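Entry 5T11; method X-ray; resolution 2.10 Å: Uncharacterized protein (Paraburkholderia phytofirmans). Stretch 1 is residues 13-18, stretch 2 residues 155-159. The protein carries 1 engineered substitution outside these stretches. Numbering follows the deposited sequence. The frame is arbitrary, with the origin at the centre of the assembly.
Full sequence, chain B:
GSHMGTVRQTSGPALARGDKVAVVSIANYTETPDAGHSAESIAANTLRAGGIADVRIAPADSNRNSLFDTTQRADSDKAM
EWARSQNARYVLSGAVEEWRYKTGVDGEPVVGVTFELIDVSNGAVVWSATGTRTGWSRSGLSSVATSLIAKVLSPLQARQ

Stretch 1 (13-18) PALARG
Stretch 2 (155-159) PLQAR

Two segments from nearly opposite ends of a 160-residue chain, at least 141 residues apart wherever they touch, are joined here by a single direct hydrogen bond, with two waters bridging them as well. The example illustrates a general principle: irregular segments can dock through one well-aligned backbone bond, a buried side chain and bridging solvent, without forming a sheet.

The direct bond runs from Arg159 N to Leu15 O, 3.2 Å long and nearly straight, with an angle of 170° at the hydrogen. The same carbonyl receives a CA-H...O contact from the preceding residue, Ala158 CA to Leu15 O at 3.6 Å, with 148° at the hydrogen. The Leu15 amide, facing the same stretch as its carbonyl, is met by water. Water 2 accepts from Leu15 N at 2.6 Å and donates to Pro155 O at 3.0 Å and to Gln157 O at 2.9 Å, so it ties one amide to two carbonyls of the second stretch. Water 1 adds a second bridge, donating to Pro13 O at 2.6 Å and, weakly, to Pro155 O at 3.4 Å.

Residues 13-16 are extended, with phi/psi of -69/156, -76/120, -78/150 and -111/159; the chain then turns at Arg17 (-50/-43) and Gly18 (-87/5). In the second stretch, Pro155 (-68/-11) and Leu156 (-92/9) belong to a 3-10 segment that begins earlier in the chain, after which Gln157 (-63/150) and Ala158 (-67/130) extend. The end-to-end directions, CA 14 to 17 against CA 156 to 159, differ by 79°, so the two runs are close to perpendicular in direction. Their nearest CA atoms are Ala16 CA and Ala158 CA, 4.9 Å apart.

Leu15 is the buried centre of the contact. Its CB points toward the second stretch, and chi1 of -86° (m) with chi2 of 58° (p) brings Leu15 CD2 to 3.8 Å from Leu156 CB and 3.3 Å from Leu156 O. Leu156, also buried, has its CB sideways and adopts m,t (-54°, -175°).

Packing is looser around this centre. Ala158 CB lies 4.0 Å from Arg17 N and 4.1 Å from Arg17 CG; the Arg17 side chain follows m, t, m with chi4 166°. Ala14 CB approaches Arg159 CB at 4.4 Å, and Arg159 is modelled only to CB. Ala16 and Gln157 (chi1 -65°, chi2 168°, chi3 3°) point their CB atoms away. Together the two surfaces bury 301 Å².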

# COMPACT_ATOMS: atom_id res chain seq x y z
N PRO B 13 33.43 -44.28 5.75
CA PRO B 13 33.68 -45.59 5.14
C PRO B 13 33.58 -45.52 3.63
O PRO B 13 32.94 -44.63 3.06
CB PRO B 13 32.57 -46.47 5.73
CG PRO B 13 31.44 -45.52 5.94
CD PRO B 13 32.07 -44.18 6.30
N ALA B 14 34.24 -46.46 2.97
CA ALA B 14 34.09 -46.60 1.53
C ALA B 14 32.75 -47.26 1.26
O ALA B 14 32.49 -48.37 1.73
CB ALA B 14 35.24 -47.41 0.95
N LEU B 15 31.88 -46.57 0.53
CA LEU B 15 30.61 -47.18 0.17
C LEU B 15 30.81 -48.16 -0.98
O LEU B 15 31.71 -48.00 -1.81
CB LEU B 15 29.57 -46.13 -0.21
CG LEU B 15 28.76 -45.50 0.92
CD1 LEU B 15 29.65 -44.83 1.95
CD2 LEU B 15 27.78 -44.47 0.37
N ALA B 16 29.97 -49.19 -1.00
CA ALA B 16 29.93 -50.14 -2.10
C ALA B 16 28.64 -49.97 -2.88
O ALA B 16 27.65 -49.44 -2.38
CB ALA B 16 30.06 -51.58 -1.58
N ARG B 17 28.67 -50.45 -4.13
CA ARG B 17 27.50 -50.40 -5.01
C ARG B 17 26.26 -50.97 -4.32
O ARG B 17 25.17 -50.38 -4.42
CB ARG B 17 27.78 -51.18 -6.30
CG ARG B 17 28.53 -50.39 -7.36
CD ARG B 17 28.98 -51.29 -8.50
NE ARG B 17 30.14 -52.09 -8.13
CZ ARG B 17 30.59 -53.15 -8.81
NH1 ARG B 17 29.96 -53.55 -9.90
NH2 ARG B 17 31.66 -53.80 -8.38
N GLY B 18 26.40 -52.09 -3.62
CA GLY B 18 25.27 -52.79 -3.03
C GLY B 18 24.84 -52.34 -1.66
O GLY B 18 23.95 -52.97 -1.07
N PRO B 155 32.36 -37.78 -1.49
CA PRO B 155 33.03 -38.91 -0.80
C PRO B 155 32.15 -40.15 -0.63
O PRO B 155 32.67 -41.20 -0.25
CB PRO B 155 33.41 -38.31 0.57
CG PRO B 155 33.38 -36.80 0.36
CD PRO B 155 32.28 -36.59 -0.62
N LEU B 156 30.84 -40.07 -0.88
CA LEU B 156 29.98 -41.24 -0.79
C LEU B 156 29.84 -41.98 -2.12
O LEU B 156 29.01 -42.90 -2.22
CB LEU B 156 28.60 -40.85 -0.28
CG LEU B 156 28.58 -40.08 1.04
CD1 LEU B 156 27.14 -39.86 1.50
CD2 LEU B 156 29.37 -40.81 2.11
N GLN B 157 30.62 -41.63 -3.13
CA GLN B 157 30.62 -42.40 -4.37
C GLN B 157 31.10 -43.83 -4.10
O GLN B 157 31.90 -44.10 -3.20
CB GLN B 157 31.51 -41.73 -5.41
CG GLN B 157 30.99 -40.38 -5.86
CD GLN B 157 32.00 -39.60 -6.68
OE1 GLN B 157 33.10 -40.09 -6.97
NE2 GLN B 157 31.63 -38.37 -7.07
N ALA B 158 30.59 -44.76 -4.90
CA ALA B 158 31.00 -46.15 -4.77
C ALA B 158 32.46 -46.28 -5.19
O ALA B 158 32.86 -45.78 -6.25
CB ALA B 158 30.13 -47.06 -5.62
N ARG B 159 33.26 -46.92 -4.35
CA ARG B 159 34.68 -47.09 -4.62
C ARG B 159 34.93 -48.50 -5.11
O ARG B 159 34.02 -49.14 -5.64
CB ARG B 159 35.51 -46.79 -3.37
O HOH W 1 33.11 -42.04 3.02
O HOH W 2 32.26 -44.14 -0.36